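PDB 3RJA: carbohydrate oxidase from Microdochium nivale, which catalyses the FAD-dependent oxidation of the C1 hydroxyl of mono-, oligo- and polysaccharides to the corresponding lactones, reducing molecular oxygen to hydrogen peroxide. Local coordinates for residues V233-Y236 with A237-A241; A273-P276 with L277-T280. All coordinates share one frame; numbering follows the deposited sequence.

Overall arrangement
Contacts 1 and 2 are the closing turns of two neighbouring helices, 223-239 and 267-278, and their centres are 10 Å apart. They meet directly: Y236 OH is 2.7 Å from A273 O, probably a hydrogen bond, Y236 CD2 lies 3.7 Å from L277 CD2, and the rings of Y236 and F274 meet edge-to-face. Both contacts pack against strand 245-251 of the large antiparallel sheet, the strand that carries R248 of the sugar-analogue pocket. Neither holds a residue of that pocket. D235 of contact 1 instead binds a zinc ion, and the side chain of T280 in contact 2 is about 8 Å from that same ion.

Contact 1 (V233-Y236 with A237-A241); sequences VEDY and ARWVA. With ZN (zinc ion), chain F.
The carbonyl oxygen of Y236 is gripped by two amides from opposite faces of its plane: V240 N at 3.0 Å and A241 N at 2.7 Å, the latter nearly straight at 171°. One is the usual i to i+4 bond, the other a wider i to i+5 bond, and together they accompany the chain's departure from helical geometry, which begins at V240. The ring of Y236, its hydroxyl bonded to A273 O of helix 267-278, covers this turn. With CG anti to the backbone N (chi1 177°), the ring lies over A241, whose CA sits above one face and whose CB comes within 3.5 Å of Y236 CE2; V240 CB approaches Y236 CD1 obliquely at 3.7 Å. This is the C-terminal end of helix 223-239, which rests on strand 245-251 of the antiparallel sheet, V233 and Y236 both touching F247. On the other side of the helix, one turn is braced by an i to i+4 salt bridge, E234 OE2 to R238 NH2, 2.8 Å. The glutamate chain is extended, whereas the arginine bends at chi3 (-54°) and presents the in-plane edge of its guanidinium to the oxygen, meeting it from above the carboxylate plane. S328 OG bonds to E234 OE2 as well, while E234 OE1 takes bonds from W384 NE1 and I329 N, so both oxygens of this buried carboxylate are satisfied. D235 divides its oxygens between two cations: D235 OD2 binds zinc at 2.0 Å, sharing the metal with E231 one turn earlier, and D235 OD1 forms a salt bridge to K330. The indole of W239 brings its edge to the same carboxylate, W239 CZ3 standing 3.4 Å from D235 OD1, and R238 CD lies over one indole face.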
loop_
_atom_site.group_PDB
_atom_site.type_symbol
_atom_site.label_atom_id
_atom_site.label_comp_id
_atom_site.label_asym_id
_atom_site.label_seq_id
_atom_site.Cartn_x
_atom_site.Cartn_y
_atom_site.Cartn_z
ATOM N N VAL A 233 -4.978 -23.834 -1.606
ATOM C CA VAL A 233 -3.972 -22.765 -1.657
ATOM C C VAL A 233 -3.618 -22.342 -0.231
ATOM O O VAL A 233 -2.448 -22.112 0.060
ATOM C CB VAL A 233 -4.428 -21.572 -2.515
ATOM C CG1 VAL A 233 -3.367 -20.427 -2.484
ATOM C CG2 VAL A 233 -4.720 -22.033 -3.977
ATOM N N GLU A 234 -4.598 -22.306 0.680
ATOM C CA GLU A 234 -4.266 -21.899 2.042
ATOM C C GLU A 234 -3.322 -22.903 2.689
ATOM O O GLU A 234 -2.380 -22.494 3.410
ATOM C CB GLU A 234 -5.480 -21.650 2.936
ATOM C CG GLU A 234 -5.016 -21.305 4.379
ATOM C CD GLU A 234 -6.111 -20.752 5.277
ATOM O OE1 GLU A 234 -6.969 -19.976 4.758
ATOM O OE2 GLU A 234 -6.112 -21.075 6.513
ATOM N N ASP A 235 -3.549 -24.197 2.412
ATOM C CA ASP A 235 -2.696 -25.262 2.958
ATOM C C ASP A 235 -1.255 -25.073 2.517
ATOM O O ASP A 235 -0.317 -25.135 3.332
ATOM C CB ASP A 235 -3.155 -26.675 2.496
ATOM C CG ASP A 235 -4.477 -27.104 3.113
ATOM O OD1 ASP A 235 -4.852 -26.575 4.177
ATOM O OD2 ASP A 235 -5.141 -27.995 2.535
ATOM N N TYR A 236 -1.089 -24.904 1.208
ATOM C CA TYR A 236 0.229 -24.752 0.618
ATOM C C TYR A 236 0.882 -23.487 1.200
ATOM O O TYR A 236 2.057 -23.497 1.595
ATOM C CB TYR A 236 0.106 -24.686 -0.913
ATOM C CG TYR A 236 1.419 -24.446 -1.623
ATOM C CD1 TYR A 236 2.346 -25.493 -1.822
ATOM C CD2 TYR A 236 1.729 -23.185 -2.137
ATOM C CE1 TYR A 236 3.564 -25.265 -2.499
ATOM C CE2 TYR A 236 2.920 -22.957 -2.832
ATOM C CZ TYR A 236 3.835 -23.992 -3.008
ATOM O OH TYR A 236 5.027 -23.731 -3.659
ATOM N N ALA A 237 0.106 -22.410 1.287
ATOM C CA ALA A 237 0.615 -21.152 1.842
ATOM C C ALA A 237 1.078 -21.365 3.296
ATOM O O ALA A 237 2.211 -21.009 3.666
ATOM C CB ALA A 237 -0.464 -20.056 1.761
ATOM N N ARG A 238 0.220 -21.976 4.112
ATOM C CA ARG A 238 0.503 -22.025 5.539
ATOM C C ARG A 238 1.705 -22.908 5.841
ATOM O O ARG A 238 2.593 -22.515 6.591
ATOM C CB ARG A 238 -0.722 -22.488 6.328
ATOM C CG ARG A 238 -0.506 -22.501 7.830
ATOM C CD ARG A 238 -1.785 -22.856 8.565
ATOM N NE ARG A 238 -2.939 -22.014 8.225
ATOM C CZ ARG A 238 -3.084 -20.736 8.607
ATOM N NH1 ARG A 238 -2.138 -20.124 9.306
ATOM N NH2 ARG A 238 -4.177 -20.062 8.289
ATOM N N TRP A 239 1.767 -24.065 5.195
ATOM C CA TRP A 239 2.708 -25.103 5.607
ATOM C C TRP A 239 3.859 -25.481 4.684
ATOM O O TRP A 239 4.792 -26.135 5.141
ATOM C CB TRP A 239 1.915 -26.366 5.939
ATOM C CG TRP A 239 1.060 -26.231 7.184
ATOM C CD1 TRP A 239 1.492 -25.959 8.466
ATOM C CD2 TRP A 239 -0.363 -26.405 7.264
ATOM N NE1 TRP A 239 0.407 -25.959 9.342
ATOM C CE2 TRP A 239 -0.737 -26.232 8.625
ATOM C CE3 TRP A 239 -1.363 -26.702 6.314
ATOM C CZ2 TRP A 239 -2.076 -26.329 9.057
ATOM C CZ3 TRP A 239 -2.698 -26.809 6.746
ATOM C CH2 TRP A 239 -3.037 -26.620 8.113
ATOM N N VAL A 240 3.790 -25.106 3.399
ATOM C CA VAL A 240 4.685 -25.660 2.379
ATOM C C VAL A 240 5.457 -24.616 1.575
ATOM O O VAL A 240 6.667 -24.773 1.357
ATOM C CB VAL A 240 3.903 -26.563 1.368
ATOM C CG1 VAL A 240 4.874 -27.270 0.364
ATOM C CG2 VAL A 240 3.047 -27.611 2.111
ATOM N N ALA A 241 4.752 -23.587 1.083
ATOM C CA ALA A 241 5.342 -22.594 0.175
ATOM C C ALA A 241 6.751 -22.121 0.611
ATOM O O ALA A 241 6.918 -21.491 1.673
ATOM C CB ALA A 241 4.392 -21.387 -0.012
HETATM ZN ZN ZN F . -6.733 -28.638 3.555
#

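Contact 2 (A273-P276 with L277-T280); sequences AFQP and LLDT
F274 O accepts two backbone amides, L277 N at 2.9 Å from above the carbonyl plane and L278 N at 3.2 Å within it, so an i to i+3 and an i to i+4 bond share one oxygen. Helix 267-278 is kinked here, because the nitrogen of P276 has no hydrogen to give to the turn before. Beyond the proline, D279 N bonds to Q275 O (2.8 Å), and T280 N to L277 O. The hydroxyl of T280 lies near both P276 O and L277 O, either of which could accept its proton. F274 carries the buried side: its CZ is 3.5 Å from L277 CD2, with the two side chains pointing the same way, and its edge meets L278 CD2 in the ring plane. W270, a turn earlier in the same helix, meets this ring, as do F214 and F247 from strands 211-217 and 245-251, which place the helix end on the sheet. The polar side is held by Q275, whose chain bends at chi2 (59°) so that NE2 reaches D279 OD1 at 3.1 Å, an almost straight bond (172°) in the amide plane but above that of the carboxylate. The other amide end, OE1, accepts from R271 NE. A leucine in place of Q275 would probably leave both the carboxylate of D279 and the guanidinium of R271 without this mate. A neutral amide thus links two opposite charges, its donor end turned to the anion and its acceptor end to the cation, an alignment likely to polarise it and to fix its flip.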
loop_
_atom_site.group_PDB
_atom_site.type_symbol
_atom_site.label_atom_id
_atom_site.label_comp_id
_atom_site.label_asym_id
_atom_site.label_seq_id
_atom_site.Cartn_x
_atom_site.Cartn_y
_atom_site.Cartn_z
ATOM N N ALA A 273 9.018 -26.587 -6.901
ATOM C CA ALA A 273 8.558 -25.946 -5.664
ATOM C C ALA A 273 7.024 -25.814 -5.582
ATOM O O ALA A 273 6.452 -25.897 -4.496
ATOM C CB ALA A 273 9.230 -24.574 -5.496
ATOM N N PHE A 274 6.377 -25.612 -6.732
ATOM C CA PHE A 274 4.922 -25.363 -6.804
ATOM C C PHE A 274 4.125 -26.642 -6.974
ATOM O O PHE A 274 2.913 -26.642 -6.746
ATOM C CB PHE A 274 4.577 -24.406 -7.974
ATOM C CG PHE A 274 3.492 -23.432 -7.653
ATOM C CD1 PHE A 274 3.693 -22.434 -6.684
ATOM C CD2 PHE A 274 2.247 -23.529 -8.263
ATOM C CE1 PHE A 274 2.673 -21.532 -6.358
ATOM C CE2 PHE A 274 1.212 -22.629 -7.966
ATOM C CZ PHE A 274 1.426 -21.624 -7.009
ATOM N N GLN A 275 4.805 -27.730 -7.345
ATOM C CA GLN A 275 4.131 -29.017 -7.641
ATOM C C GLN A 275 3.181 -29.536 -6.541
ATOM O O GLN A 275 2.109 -30.052 -6.878
ATOM C CB GLN A 275 5.149 -30.115 -8.038
ATOM C CG GLN A 275 4.516 -31.320 -8.813
ATOM C CD GLN A 275 3.835 -30.895 -10.117
ATOM O OE1 GLN A 275 4.424 -30.186 -10.924
ATOM N NE2 GLN A 275 2.602 -31.328 -10.321
ATOM N N PRO A 276 3.569 -29.403 -5.245
ATOM C CA PRO A 276 2.684 -29.825 -4.169
ATOM C C PRO A 276 1.330 -29.159 -4.237
ATOM O O PRO A 276 0.349 -29.789 -3.874
ATOM C CB PRO A 276 3.450 -29.413 -2.889
ATOM C CG PRO A 276 4.895 -29.546 -3.288
ATOM C CD PRO A 276 4.899 -29.003 -4.715
ATOM N N LEU A 277 1.274 -27.914 -4.725
ATOM C CA LEU A 277 0.015 -27.187 -4.871
ATOM C C LEU A 277 -0.737 -27.652 -6.119
ATOM O O LEU A 277 -1.954 -27.926 -6.055
ATOM C CB LEU A 277 0.239 -25.667 -4.939
ATOM C CG LEU A 277 -1.049 -24.798 -5.094
ATOM C CD1 LEU A 277 -2.187 -25.284 -4.186
ATOM C CD2 LEU A 277 -0.763 -23.285 -4.811
ATOM N N LEU A 278 -0.027 -27.706 -7.251
ATOM C CA LEU A 278 -0.605 -28.229 -8.504
ATOM C C LEU A 278 -1.242 -29.609 -8.285
ATOM O O LEU A 278 -2.331 -29.863 -8.798
ATOM C CB LEU A 278 0.443 -28.265 -9.637
ATOM C CG LEU A 278 1.166 -26.948 -9.957
ATOM C CD1 LEU A 278 2.234 -27.162 -11.048
ATOM C CD2 LEU A 278 0.175 -25.868 -10.401
ATOM N N ASP A 279 -0.589 -30.461 -7.482
ATOM C CA ASP A 279 -1.155 -31.785 -7.106
ATOM C C ASP A 279 -2.448 -31.735 -6.314
ATOM O O ASP A 279 -3.203 -32.706 -6.318
ATOM C CB ASP A 279 -0.154 -32.643 -6.313
ATOM C CG ASP A 279 1.075 -32.992 -7.117
ATOM O OD1 ASP A 279 0.974 -33.024 -8.362
ATOM O OD2 ASP A 279 2.150 -33.188 -6.507
ATOM N N THR A 280 -2.712 -30.634 -5.629
ATOM C CA THR A 280 -3.939 -30.578 -4.795
ATOM C C THR A 280 -5.025 -29.665 -5.360
ATOM O O THR A 280 -6.129 -29.603 -4.845
ATOM C CB THR A 280 -3.610 -30.180 -3.356
ATOM O OG1 THR A 280 -2.757 -29.022 -3.369
ATOM C CG2 THR A 280 -2.875 -31.313 -2.680
#